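Local coordinates for protein indole-3-acetic acid-amido synthetase GH3.15 (Arabidopsis thaliana, PDB 6E1Q) that conjugates glutamine, and possibly cysteine, to the auxin precursor indole-3-butyric acid, and glutamine to the herbicide 2,4-DB, in an ATP-dependent reaction, at residues Lys106-Thr111 with Ser399-Tyr404; Ser239-Gly244 with Ser272-Glu277; Lys280-Ala285 with Leu312-Gly317. All coordinates share one frame; numbering follows the deposited sequence.

Contact 1. Residues Lys106-Thr111 with Ser399-Tyr404; sequences KLIPLT and SGLYRY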
ATOM      1  N   LYS A 106      -1.945  -4.850 -13.666  1.00 34.58           N
ATOM      2  CA  LYS A 106      -0.829  -4.771 -14.589  1.00 38.15           C
ATOM      3  C   LYS A 106       0.120  -5.933 -14.330  1.00 31.92           C
ATOM      4  O   LYS A 106       0.302  -6.367 -13.191  1.00 33.48           O
ATOM      5  CB  LYS A 106      -0.071  -3.448 -14.431  1.00 40.42           C
ATOM      6  CG  LYS A 106      -0.877  -2.157 -14.599  1.00 49.41           C
ATOM      7  CD  LYS A 106       0.016  -0.947 -14.250  1.00 54.13           C
ATOM      8  CE  LYS A 106      -0.681   0.386 -14.502  1.00 65.32           C
ATOM      9  NZ  LYS A 106       0.278   1.541 -14.434  1.00 67.70           N
ATOM     10  N   LEU A 107       0.711  -6.442 -15.402  1.00 32.04           N
ATOM     11  CA  LEU A 107       1.751  -7.460 -15.335  1.00 28.20           C
ATOM     12  C   LEU A 107       3.078  -6.788 -15.665  1.00 27.56           C
ATOM     13  O   LEU A 107       3.244  -6.237 -16.757  1.00 33.83           O
ATOM     14  CB  LEU A 107       1.453  -8.619 -16.295  1.00 30.33           C
ATOM     15  CG  LEU A 107       0.148  -9.397 -16.074  1.00 34.65           C
ATOM     16  CD1 LEU A 107       0.090 -10.598 -17.001  1.00 35.53           C
ATOM     17  CD2 LEU A 107       0.000  -9.850 -14.609  1.00 33.46           C
ATOM     18  N   ILE A 108       4.002  -6.799 -14.717  1.00 26.28           N
ATOM     19  CA  ILE A 108       5.236  -6.033 -14.831  1.00 31.72           C
ATOM     20  C   ILE A 108       6.432  -6.986 -14.867  1.00 31.16           C
ATOM     21  O   ILE A 108       6.630  -7.770 -13.932  1.00 29.22           O
ATOM     22  CB  ILE A 108       5.373  -5.026 -13.678  1.00 31.81           C
ATOM     23  CG1 ILE A 108       4.231  -3.994 -13.727  1.00 30.54           C
ATOM     24  CG2 ILE A 108       6.718  -4.322 -13.748  1.00 33.43           C
ATOM     25  CD1 ILE A 108       4.230  -3.142 -14.981  1.00 30.92           C
ATOM     26  N   PRO A 109       7.259  -6.945 -15.909  1.00 31.72           N
ATOM     27  CA  PRO A 109       8.456  -7.801 -15.945  1.00 36.85           C
ATOM     28  C   PRO A 109       9.414  -7.485 -14.808  1.00 32.92           C
ATOM     29  O   PRO A 109       9.559  -6.329 -14.404  1.00 33.66           O
ATOM     30  CB  PRO A 109       9.089  -7.478 -17.303  1.00 31.15           C
ATOM     31  CG  PRO A 109       7.966  -6.901 -18.122  1.00 40.37           C
ATOM     32  CD  PRO A 109       7.083  -6.169 -17.147  1.00 36.13           C
ATOM     33  N   LEU A 110      10.072  -8.537 -14.298  1.00 31.92           N
ATOM     34  CA  LEU A 110      11.136  -8.418 -13.308  1.00 33.73           C
ATOM     35  C   LEU A 110      12.275  -9.346 -13.706  1.00 39.38           C
ATOM     36  O   LEU A 110      12.056 -10.539 -13.932  1.00 31.04           O
ATOM     37  CB  LEU A 110      10.630  -8.771 -11.903  1.00 34.39           C
ATOM     38  CG  LEU A 110      11.641  -8.674 -10.755  1.00 42.90           C
ATOM     39  CD1 LEU A 110      12.099  -7.236 -10.560  1.00 38.56           C
ATOM     40  CD2 LEU A 110      11.065  -9.238  -9.451  1.00 40.98           C
ATOM     41  N   THR A 111      13.483  -8.801 -13.815  1.00 39.04           N
ATOM     42  CA  THR A 111      14.670  -9.626 -13.994  1.00 38.68           C
ATOM     43  C   THR A 111      15.252 -10.033 -12.632  1.00 38.77           C
ATOM     44  O   THR A 111      15.009  -9.396 -11.598  1.00 33.75           O
ATOM     45  CB  THR A 111      15.734  -8.895 -14.819  1.00 39.77           C
ATOM     46  OG1 THR A 111      16.184  -7.736 -14.107  1.00 36.47           O
ATOM     47  CG2 THR A 111      15.166  -8.448 -16.153  1.00 34.46           C
ATOM     48  N   SER A 399      14.569  -3.622 -15.819  1.00 35.96           N
ATOM     49  CA  SER A 399      13.680  -4.706 -16.231  1.00 35.88           C
ATOM     50  C   SER A 399      12.783  -4.293 -17.400  1.00 40.28           C
ATOM     51  O   SER A 399      11.618  -4.684 -17.459  1.00 35.84           O
ATOM     52  CB  SER A 399      12.833  -5.182 -15.047  1.00 26.83           C
ATOM     53  OG  SER A 399      13.634  -5.928 -14.134  1.00 34.16           O
ATOM     54  N   GLY A 400      13.301  -3.470 -18.318  1.00 35.80           N
ATOM     55  CA  GLY A 400      12.629  -3.238 -19.584  1.00 32.82           C
ATOM     56  C   GLY A 400      11.588  -2.138 -19.624  1.00 38.00           C
ATOM     57  O   GLY A 400      10.773  -2.124 -20.551  1.00 38.89           O
ATOM     58  N   LEU A 401      11.588  -1.206 -18.674  1.00 33.00           N
ATOM     59  CA  LEU A 401      10.754  -0.009 -18.763  1.00 32.61           C
ATOM     60  C   LEU A 401      11.625   1.221 -19.008  1.00 38.86           C
ATOM     61  O   LEU A 401      12.692   1.376 -18.398  1.00 38.71           O
ATOM     62  CB  LEU A 401       9.928   0.177 -17.492  1.00 36.81           C
ATOM     63  CG  LEU A 401       9.028  -1.023 -17.172  1.00 38.61           C
ATOM     64  CD1 LEU A 401       8.298  -0.788 -15.871  1.00 41.16           C
ATOM     65  CD2 LEU A 401       8.040  -1.274 -18.310  1.00 31.63           C
ATOM     66  N   TYR A 402      11.157   2.102 -19.895  1.00 30.42           N
ATOM     67  CA  TYR A 402      11.909   3.272 -20.319  1.00 33.78           C
ATOM     68  C   TYR A 402      10.980   4.473 -20.267  1.00 36.68           C
ATOM     69  O   TYR A 402       9.957   4.490 -20.959  1.00 35.85           O
ATOM     70  CB  TYR A 402      12.475   3.060 -21.726  1.00 35.74           C
ATOM     71  CG  TYR A 402      13.297   1.801 -21.807  1.00 37.18           C
ATOM     72  CD1 TYR A 402      14.640   1.808 -21.444  1.00 34.88           C
ATOM     73  CD2 TYR A 402      12.727   0.596 -22.210  1.00 34.37           C
ATOM     74  CE1 TYR A 402      15.399   0.659 -21.504  1.00 34.27           C
ATOM     75  CE2 TYR A 402      13.481  -0.569 -22.281  1.00 34.48           C
ATOM     76  CZ  TYR A 402      14.818  -0.524 -21.921  1.00 38.90           C
ATOM     77  OH  TYR A 402      15.593  -1.652 -21.963  1.00 36.15           O
ATOM     78  N   ARG A 403      11.317   5.448 -19.423  1.00 30.79           N
ATOM     79  CA  ARG A 403      10.540   6.682 -19.258  1.00 36.73           C
ATOM     80  C   ARG A 403       9.062   6.375 -19.059  1.00 36.97           C
ATOM     81  O   ARG A 403       8.188   6.830 -19.802  1.00 33.50           O
ATOM     82  CB  ARG A 403      10.735   7.634 -20.437  1.00 35.93           C
ATOM     83  CG  ARG A 403      12.184   7.775 -20.848  1.00 40.92           C
ATOM     84  CD  ARG A 403      12.376   8.928 -21.801  1.00 40.38           C
ATOM     85  NE  ARG A 403      12.399  10.208 -21.101  1.00 45.82           N
ATOM     86  CZ  ARG A 403      12.253  11.385 -21.701  1.00 51.81           C
ATOM     87  NH1 ARG A 403      12.059  11.444 -23.015  1.00 51.64           N
ATOM     88  NH2 ARG A 403      12.299  12.498 -20.987  1.00 58.41           N
ATOM     89  N   TYR A 404       8.803   5.596 -18.020  1.00 37.32           N
ATOM     90  CA  TYR A 404       7.507   4.990 -17.800  1.00 32.52           C
ATOM     91  C   TYR A 404       6.812   5.724 -16.662  1.00 35.08           C
ATOM     92  O   TYR A 404       7.402   5.946 -15.598  1.00 30.68           O
ATOM     93  CB  TYR A 404       7.684   3.499 -17.493  1.00 32.62           C
ATOM     94  CG  TYR A 404       6.469   2.767 -16.973  1.00 35.91           C
ATOM     95  CD1 TYR A 404       6.131   2.813 -15.615  1.00 31.34           C
ATOM     96  CD2 TYR A 404       5.685   1.979 -17.822  1.00 36.45           C
ATOM     97  CE1 TYR A 404       5.030   2.113 -15.119  1.00 28.66           C
ATOM     98  CE2 TYR A 404       4.574   1.283 -17.334  1.00 33.90           C
ATOM     99  CZ  TYR A 404       4.257   1.349 -15.986  1.00 34.74           C
ATOM    100  OH  TYR A 404       3.171   0.656 -15.480  1.00 34.59           O
TER
HETATM  101  O   HOH W   1       9.357  -4.120 -15.888  1.00 34.33           O
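Ser399 reaches Thr111 through its hydroxyl. OG accepts the backbone N-H of Thr111, with N to OG 2.9 Å and a nearly straight angle of 166° at the hydrogen, and it also takes the hydroxyl of Thr111, OG1 to OG 3.1 Å. At the other end of the strand Lys106 and Tyr404 meet tip to tip. The lysine chain, extended beyond CG, sets NZ 3.2 Å from Tyr404 OH as donor, and CD1 of Ile108 approaches the same OH to 4.0 Å. That phenol oxygen has its stronger partner in the ATP-binding Glu330, which places the lysine-tyrosine pair beside the nucleotide site.

Between the two polar ends, a water donates to both Pro109 O and Ser399 O, and the Leu401 methyl CD1 lies over the centre of the Tyr404 ring, 4.4 Å from CG2 of Ile108. Further out, Asp114 holds the serine-threonine pair: its carboxylate bonds Ser399 OG, and its backbone N is capped by Thr111 OG1 at the start of helix 112-132. Strand 105-111 is an outer strand of its sheet, pairing with strand 91-97. The loop 399-404, leading into strand 404-416, packs against it, with helix 67-78 touching Lys106, Pro109 and Tyr404.

Contact 2. Residues Ser239-Gly244 with Ser272-Glu277; sequences SNIRTG and SLIEQE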
ATOM      1  N   SER A 239      -6.847 -22.037  22.903  1.00 29.59           N
ATOM      2  CA  SER A 239      -7.080 -23.431  23.233  1.00 36.54           C
ATOM      3  C   SER A 239      -6.061 -24.332  22.529  1.00 36.24           C
ATOM      4  O   SER A 239      -5.509 -25.256  23.141  1.00 34.83           O
ATOM      5  CB  SER A 239      -8.526 -23.793  22.873  1.00 34.58           C
ATOM      6  OG  SER A 239      -8.646 -25.172  22.637  1.00 51.95           O
ATOM      7  N   ASN A 240      -5.769 -24.049  21.254  1.00 32.28           N
ATOM      8  CA  ASN A 240      -4.730 -24.791  20.541  1.00 35.53           C
ATOM      9  C   ASN A 240      -3.384 -24.663  21.238  1.00 38.19           C
ATOM     10  O   ASN A 240      -2.625 -25.635  21.326  1.00 34.28           O
ATOM     11  CB  ASN A 240      -4.591 -24.292  19.101  1.00 31.74           C
ATOM     12  CG  ASN A 240      -5.682 -24.810  18.173  1.00 36.19           C
ATOM     13  OD1 ASN A 240      -5.542 -24.701  16.955  1.00 33.76           O
ATOM     14  ND2 ASN A 240      -6.777 -25.355  18.733  1.00 27.37           N
ATOM     15  N   ILE A 241      -3.059 -23.459  21.712  1.00 34.57           N
ATOM     16  CA  ILE A 241      -1.804 -23.245  22.426  1.00 35.43           C
ATOM     17  C   ILE A 241      -1.786 -24.040  23.728  1.00 36.36           C
ATOM     18  O   ILE A 241      -0.766 -24.638  24.092  1.00 36.22           O
ATOM     19  CB  ILE A 241      -1.582 -21.738  22.670  1.00 30.34           C
ATOM     20  CG1 ILE A 241      -1.337 -21.002  21.346  1.00 38.67           C
ATOM     21  CG2 ILE A 241      -0.395 -21.501  23.642  1.00 28.86           C
ATOM     22  CD1 ILE A 241      -1.219 -19.469  21.499  1.00 36.72           C
ATOM     23  N   ARG A 242      -2.906 -24.059  24.452  1.00 35.61           N
ATOM     24  CA  ARG A 242      -2.955 -24.789  25.722  1.00 37.55           C
ATOM     25  C   ARG A 242      -2.714 -26.282  25.517  1.00 40.60           C
ATOM     26  O   ARG A 242      -1.933 -26.903  26.246  1.00 37.20           O
ATOM     27  CB  ARG A 242      -4.309 -24.558  26.408  1.00 36.99           C
ATOM     28  CG  ARG A 242      -4.537 -25.449  27.645  1.00 38.35           C
ATOM     29  CD  ARG A 242      -5.719 -24.947  28.463  1.00 42.28           C
ATOM     30  NE  ARG A 242      -5.447 -23.669  29.110  1.00 38.96           N
ATOM     31  CZ  ARG A 242      -5.951 -22.499  28.717  1.00 37.92           C
ATOM     32  NH1 ARG A 242      -6.772 -22.422  27.663  1.00 33.45           N
ATOM     33  NH2 ARG A 242      -5.634 -21.396  29.384  1.00 38.07           N
ATOM     34  N   THR A 243      -3.381 -26.873  24.522  1.00 40.12           N
ATOM     35  CA  THR A 243      -3.311 -28.308  24.279  1.00 37.65           C
ATOM     36  C   THR A 243      -2.131 -28.711  23.410  1.00 44.26           C
ATOM     37  O   THR A 243      -1.799 -29.899  23.359  1.00 43.62           O
ATOM     38  CB  THR A 243      -4.592 -28.805  23.597  1.00 40.38           C
ATOM     39  OG1 THR A 243      -4.724 -28.162  22.322  1.00 43.59           O
ATOM     40  CG2 THR A 243      -5.826 -28.496  24.446  1.00 37.23           C
ATOM     41  N   GLY A 244      -1.495 -27.763  22.730  1.00 35.53           N
ATOM     42  CA  GLY A 244      -0.495 -28.134  21.751  1.00 38.67           C
ATOM     43  C   GLY A 244      -1.052 -28.899  20.579  1.00 37.34           C
ATOM     44  O   GLY A 244      -0.332 -29.676  19.951  1.00 45.87           O
ATOM     45  N   SER A 272      -2.892 -18.808  28.841  1.00 35.23           N
ATOM     46  CA  SER A 272      -3.553 -17.980  29.848  1.00 40.32           C
ATOM     47  C   SER A 272      -3.120 -16.523  29.733  1.00 40.54           C
ATOM     48  O   SER A 272      -3.939 -15.616  29.905  1.00 43.66           O
ATOM     49  CB  SER A 272      -3.250 -18.518  31.255  1.00 39.17           C
ATOM     50  OG  SER A 272      -4.013 -19.672  31.526  1.00 53.19           O
ATOM     51  N   LEU A 273      -1.835 -16.286  29.443  1.00 40.93           N
ATOM     52  CA  LEU A 273      -1.341 -14.924  29.254  1.00 42.52           C
ATOM     53  C   LEU A 273      -2.066 -14.228  28.113  1.00 35.71           C
ATOM     54  O   LEU A 273      -2.451 -13.060  28.224  1.00 46.27           O
ATOM     55  CB  LEU A 273       0.168 -14.942  28.986  1.00 43.01           C
ATOM     56  CG  LEU A 273       1.037 -15.386  30.170  1.00 49.54           C
ATOM     57  CD1 LEU A 273       2.526 -15.458  29.802  1.00 48.07           C
ATOM     58  CD2 LEU A 273       0.806 -14.442  31.340  1.00 48.47           C
ATOM     59  N   ILE A 274      -2.254 -14.932  27.003  1.00 31.66           N
ATOM     60  CA  ILE A 274      -2.899 -14.339  25.843  1.00 31.42           C
ATOM     61  C   ILE A 274      -4.380 -14.148  26.110  1.00 36.58           C
ATOM     62  O   ILE A 274      -4.966 -13.125  25.728  1.00 37.44           O
ATOM     63  CB  ILE A 274      -2.646 -15.210  24.602  1.00 34.44           C
ATOM     64  CG1 ILE A 274      -1.146 -15.283  24.325  1.00 34.86           C
ATOM     65  CG2 ILE A 274      -3.354 -14.633  23.391  1.00 32.08           C
ATOM     66  CD1 ILE A 274      -0.807 -16.152  23.157  1.00 31.63           C
ATOM     67  N   GLU A 275      -5.010 -15.134  26.759  1.00 38.63           N
ATOM     68  CA  GLU A 275      -6.411 -15.001  27.151  1.00 38.11           C
ATOM     69  C   GLU A 275      -6.612 -13.795  28.067  1.00 36.66           C
ATOM     70  O   GLU A 275      -7.604 -13.072  27.937  1.00 37.03           O
ATOM     71  CB  GLU A 275      -6.892 -16.300  27.830  1.00 43.05           C
ATOM     72  CG  GLU A 275      -7.207 -17.465  26.854  1.00 41.67           C
ATOM     73  CD  GLU A 275      -7.085 -18.862  27.485  1.00 42.74           C
ATOM     74  OE1 GLU A 275      -6.710 -18.972  28.667  1.00 42.81           O
ATOM     75  OE2 GLU A 275      -7.360 -19.867  26.789  1.00 43.21           O
ATOM     76  N   GLN A 276      -5.673 -13.549  28.989  1.00 37.19           N
ATOM     77  CA  GLN A 276      -5.805 -12.394  29.878  1.00 41.51           C
ATOM     78  C   GLN A 276      -5.869 -11.092  29.093  1.00 44.74           C
ATOM     79  O   GLN A 276      -6.612 -10.174  29.460  1.00 46.81           O
ATOM     80  CB  GLN A 276      -4.643 -12.335  30.863  1.00 49.97           C
ATOM     81  CG  GLN A 276      -4.973 -12.752  32.271  1.00 71.28           C
ATOM     82  CD  GLN A 276      -3.737 -13.199  33.030  1.00 84.89           C
ATOM     83  OE1 GLN A 276      -2.721 -12.498  33.044  1.00 91.27           O
ATOM     84  NE2 GLN A 276      -3.812 -14.372  33.657  1.00 85.69           N
ATOM     85  N   GLU A 277      -5.072 -10.981  28.025  1.00 36.87           N
ATOM     86  CA  GLU A 277      -5.091  -9.766  27.212  1.00 34.86           C
ATOM     87  C   GLU A 277      -6.328  -9.696  26.337  1.00 35.74           C
ATOM     88  O   GLU A 277      -6.904  -8.618  26.160  1.00 37.78           O
ATOM     89  CB  GLU A 277      -3.842  -9.685  26.330  1.00 34.51           C
ATOM     90  CG  GLU A 277      -2.552  -9.617  27.096  1.00 43.47           C
ATOM     91  CD  GLU A 277      -2.537  -8.490  28.117  1.00 46.32           C
ATOM     92  OE1 GLU A 277      -1.785  -8.614  29.104  1.00 52.54           O
ATOM     93  OE2 GLU A 277      -3.260  -7.479  27.926  1.00 40.44           O
TER
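Arg242 and Ser272 mark the nearest CA atoms of two almost antiparallel helix segments, whose axes approach to 10.1 Å with 161° between their N-to-C directions. Between them Arg242 grips Glu275 end-on with two nitrogens: NH1 donates to OE2 at 2.8 Å, and NH2 to OE1 at 2.7 Å. Both bonds run close to straight, and OE2 uses its syn lone pair. The guanidinium and carboxylate planes are only 22° apart, so the two groups form a nearly coplanar, bidentate salt bridge although the side chains as a whole cross at about a right angle. A bend at chi3 of -69° turns NE out of line with the otherwise extended chain. NH2 also makes a weak bond to Ser272 OG, at 3.2 Å.

An alanine in place of Arg242 would probably leave the Glu275 carboxylate without its charged mate and remove the weak bond to Ser272 OG. Deeper in, the CD1 methyls of Ile241 and Ile274 touch at 3.7 Å. Leu203 and Leu206 of helix 194-207 meet Ile241 and Ile274 respectively. The result is an antiparallel helix pair in the N-terminal domain, an apolar inner contact flanked by a salt bridge, joining helices 220-243 and 268-278.

Contact 3. Residues Lys280-Ala285 with Leu312-Gly317; sequences KTSWEA and LEFYSG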
ATOM      1  N   LYS A 280     -10.035  -8.680  27.915  1.00 52.65           N
ATOM      2  CA  LYS A 280     -10.367  -7.333  28.363  1.00 48.44           C
ATOM      3  C   LYS A 280     -11.399  -6.684  27.435  1.00 44.73           C
ATOM      4  O   LYS A 280     -11.427  -6.931  26.223  1.00 40.84           O
ATOM      5  CB  LYS A 280      -9.092  -6.481  28.460  1.00 41.26           C
ATOM      6  CG  LYS A 280      -8.012  -7.145  29.330  1.00 53.09           C
ATOM      7  CD  LYS A 280      -6.940  -6.185  29.837  1.00 60.32           C
ATOM      8  CE  LYS A 280      -5.808  -6.957  30.528  1.00 61.69           C
ATOM      9  NZ  LYS A 280      -4.474  -6.300  30.379  1.00 59.93           N
ATOM     10  N   THR A 281     -12.260  -5.849  28.029  1.00 43.87           N
ATOM     11  CA  THR A 281     -13.358  -5.216  27.287  1.00 45.18           C
ATOM     12  C   THR A 281     -12.848  -4.336  26.156  1.00 42.74           C
ATOM     13  O   THR A 281     -13.299  -4.449  25.012  1.00 54.70           O
ATOM     14  CB  THR A 281     -14.219  -4.365  28.221  1.00 50.85           C
ATOM     15  OG1 THR A 281     -14.359  -5.029  29.481  1.00 63.59           O
ATOM     16  CG2 THR A 281     -15.573  -4.129  27.594  1.00 53.93           C
ATOM     17  N   SER A 282     -11.950  -3.418  26.468  1.00 43.94           N
ATOM     18  CA  SER A 282     -11.377  -2.544  25.457  1.00 44.11           C
ATOM     19  C   SER A 282     -10.190  -3.230  24.793  1.00 40.32           C
ATOM     20  O   SER A 282      -9.271  -3.695  25.475  1.00 35.71           O
ATOM     21  CB  SER A 282     -10.934  -1.224  26.083  1.00 45.55           C
ATOM     22  OG  SER A 282     -10.392  -0.382  25.086  1.00 51.80           O
ATOM     23  N   TRP A 283     -10.196  -3.266  23.465  1.00 32.68           N
ATOM     24  CA  TRP A 283      -9.046  -3.747  22.723  1.00 38.06           C
ATOM     25  C   TRP A 283      -8.063  -2.629  22.391  1.00 38.38           C
ATOM     26  O   TRP A 283      -7.217  -2.798  21.499  1.00 33.12           O
ATOM     27  CB  TRP A 283      -9.507  -4.486  21.464  1.00 38.82           C
ATOM     28  CG  TRP A 283      -9.779  -5.935  21.790  1.00 45.71           C
ATOM     29  CD1 TRP A 283     -10.383  -6.414  22.917  1.00 56.08           C
ATOM     30  CD2 TRP A 283      -9.411  -7.081  21.015  1.00 36.30           C
ATOM     31  NE1 TRP A 283     -10.427  -7.786  22.883  1.00 56.89           N
ATOM     32  CE2 TRP A 283      -9.839  -8.220  21.725  1.00 44.98           C
ATOM     33  CE3 TRP A 283      -8.781  -7.254  19.785  1.00 32.57           C
ATOM     34  CZ2 TRP A 283      -9.654  -9.512  21.244  1.00 34.44           C
ATOM     35  CZ3 TRP A 283      -8.592  -8.544  19.314  1.00 37.57           C
ATOM     36  CH2 TRP A 283      -9.025  -9.652  20.040  1.00 39.10           C
ATOM     37  N   GLU A 284      -8.154  -1.500  23.095  1.00 37.88           N
ATOM     38  CA  GLU A 284      -7.134  -0.472  22.968  1.00 41.59           C
ATOM     39  C   GLU A 284      -5.773  -1.075  23.282  1.00 42.01           C
ATOM     40  O   GLU A 284      -5.631  -1.855  24.230  1.00 38.78           O
ATOM     41  CB  GLU A 284      -7.420   0.708  23.907  1.00 33.14           C
ATOM     42  CG  GLU A 284      -6.331   1.785  23.832  1.00 42.09           C
ATOM     43  CD  GLU A 284      -6.593   2.984  24.720  1.00 49.48           C
ATOM     44  OE1 GLU A 284      -5.763   3.914  24.714  1.00 58.69           O
ATOM     45  OE2 GLU A 284      -7.626   3.008  25.414  1.00 60.16           O
ATOM     46  N   ALA A 285      -4.779  -0.747  22.459  1.00 32.62           N
ATOM     47  CA  ALA A 285      -3.403  -1.208  22.632  1.00 35.53           C
ATOM     48  C   ALA A 285      -3.244  -2.725  22.483  1.00 35.00           C
ATOM     49  O   ALA A 285      -2.191  -3.266  22.848  1.00 32.89           O
ATOM     50  CB  ALA A 285      -2.843  -0.766  23.996  1.00 25.94           C
ATOM     51  N   LEU A 312      -5.601   2.691  13.819  1.00 28.83           N
ATOM     52  CA  LEU A 312      -4.448   1.827  14.041  1.00 30.22           C
ATOM     53  C   LEU A 312      -3.664   2.280  15.268  1.00 35.47           C
ATOM     54  O   LEU A 312      -3.162   1.447  16.034  1.00 30.20           O
ATOM     55  CB  LEU A 312      -3.563   1.801  12.793  1.00 30.70           C
ATOM     56  CG  LEU A 312      -2.304   0.939  12.812  1.00 33.61           C
ATOM     57  CD1 LEU A 312      -2.658  -0.504  13.183  1.00 35.46           C
ATOM     58  CD2 LEU A 312      -1.575   0.998  11.463  1.00 26.54           C
ATOM     59  N   GLU A 313      -3.582   3.596  15.498  1.00 26.28           N
ATOM     60  CA  GLU A 313      -2.906   4.072  16.703  1.00 28.62           C
ATOM     61  C   GLU A 313      -3.663   3.639  17.953  1.00 32.50           C
ATOM     62  O   GLU A 313      -3.052   3.325  18.976  1.00 32.74           O
ATOM     63  CB  GLU A 313      -2.751   5.597  16.666  1.00 28.46           C
ATOM     64  CG  GLU A 313      -1.761   6.074  15.592  1.00 35.24           C
ATOM     65  CD  GLU A 313      -1.499   7.582  15.614  1.00 41.88           C
ATOM     66  OE1 GLU A 313      -2.352   8.338  16.126  1.00 44.27           O
ATOM     67  OE2 GLU A 313      -0.444   8.013  15.090  1.00 44.08           O
ATOM     68  N   PHE A 314      -4.993   3.628  17.889  1.00 29.83           N
ATOM     69  CA  PHE A 314      -5.792   3.128  19.003  1.00 29.12           C
ATOM     70  C   PHE A 314      -5.408   1.690  19.357  1.00 36.37           C
ATOM     71  O   PHE A 314      -5.247   1.345  20.536  1.00 35.54           O
ATOM     72  CB  PHE A 314      -7.275   3.222  18.643  1.00 34.38           C
ATOM     73  CG  PHE A 314      -8.190   2.545  19.627  1.00 37.40           C
ATOM     74  CD1 PHE A 314      -8.468   3.129  20.845  1.00 30.27           C
ATOM     75  CD2 PHE A 314      -8.765   1.317  19.330  1.00 36.29           C
ATOM     76  CE1 PHE A 314      -9.322   2.509  21.753  1.00 32.29           C
ATOM     77  CE2 PHE A 314      -9.605   0.705  20.222  1.00 35.47           C
ATOM     78  CZ  PHE A 314      -9.888   1.313  21.442  1.00 32.36           C
ATOM     79  N   TYR A 315      -5.255   0.836  18.349  1.00 30.61           N
ATOM     80  CA  TYR A 315      -4.845  -0.545  18.594  1.00 34.92           C
ATOM     81  C   TYR A 315      -3.359  -0.690  18.910  1.00 36.46           C
ATOM     82  O   TYR A 315      -2.951  -1.757  19.370  1.00 31.17           O
ATOM     83  CB  TYR A 315      -5.179  -1.409  17.374  1.00 32.04           C
ATOM     84  CG  TYR A 315      -6.660  -1.612  17.174  1.00 29.34           C
ATOM     85  CD1 TYR A 315      -7.459  -2.105  18.199  1.00 36.35           C
ATOM     86  CD2 TYR A 315      -7.269  -1.277  15.972  1.00 36.56           C
ATOM     87  CE1 TYR A 315      -8.834  -2.283  18.014  1.00 38.64           C
ATOM     88  CE2 TYR A 315      -8.630  -1.455  15.782  1.00 37.13           C
ATOM     89  CZ  TYR A 315      -9.404  -1.944  16.799  1.00 37.98           C
ATOM     90  OH  TYR A 315     -10.758  -2.112  16.599  1.00 48.15           O
ATOM     91  N   SER A 316      -2.549   0.350  18.686  1.00 30.03           N
ATOM     92  CA  SER A 316      -1.099   0.214  18.709  1.00 35.03           C
ATOM     93  C   SER A 316      -0.504   0.330  20.101  1.00 36.59           C
ATOM     94  O   SER A 316       0.612  -0.154  20.319  1.00 38.03           O
ATOM     95  CB  SER A 316      -0.449   1.278  17.826  1.00 39.27           C
ATOM     96  OG  SER A 316      -0.294   2.492  18.560  1.00 51.99           O
ATOM     97  N   GLY A 317      -1.191   0.990  21.027  1.00 31.52           N
ATOM     98  CA  GLY A 317      -0.620   1.188  22.348  1.00 35.10           C
ATOM     99  C   GLY A 317       0.687   1.947  22.343  1.00 42.69           C
ATOM    100  O   GLY A 317       1.561   1.683  23.179  1.00 49.66           O
TER
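Phe314 presents one ring face to Glu284, whose CA sits 3.9 Å from the ring centroid, 22° off the normal, in a CH-pi contact. CB and CG of the glutamate bear on the CE1 corner of the ring: CB comes within 3.4 Å of CE1, and CG within 3.7 Å of the same atom. The glutamate chain is fully extended and crosses the phenylalanine side chain at about a right angle, with its carboxylate plane tilted 26° from the ring. On the neighbouring ring, Tyr315 carries Phe314 CD2 over one face, displaced toward the rim, while the carbonyl O of Trp283 meets its edge in plane, 3.4 Å from CD1. Trp283 CB adds an apolar touch to CE1 of that tyrosine, and its indole turns away to give NE1 to Cys278 O.

Behind the rings the backbones join directly. Ala285 N donates to Phe314 O at 2.9 Å, in the carbonyl plane, and CB of the alanine rests against CA of Gly317. A CB on that glycine would clash with the alanine methyl. Within the loop, Ser282 OG accepts from Glu284 N in an ST turn. The chemistry is therefore mostly aliphatic carbon on aromatic rings, with one carbonyl at a ring edge; packing and one backbone bond hold the loop before helix 286-290 to the end of helix 309-316, with no salt bridge between the two segments.

Overall arrangement
Contact 1 is buried and joins the N-terminal and central GH3 domains across a long sequence separation, while contacts 2 and 3 are partly buried and lie within the N-terminal domain on the other side of the chain's centre. Contacts 1 and 2 have centres about 47 Å apart; contacts 2 and 3, with centres about 19 Å apart, follow one another along the chain, helix 268-278 of contact 2 leading into the loop of contact 3. Their chemistry differs accordingly: hydroxyls, a lysine and a water beside the ATP site in contact 1, a charged pair beside an apolar seam in contact 2, and aromatic packing with a single cross-segment backbone bond in contact 3.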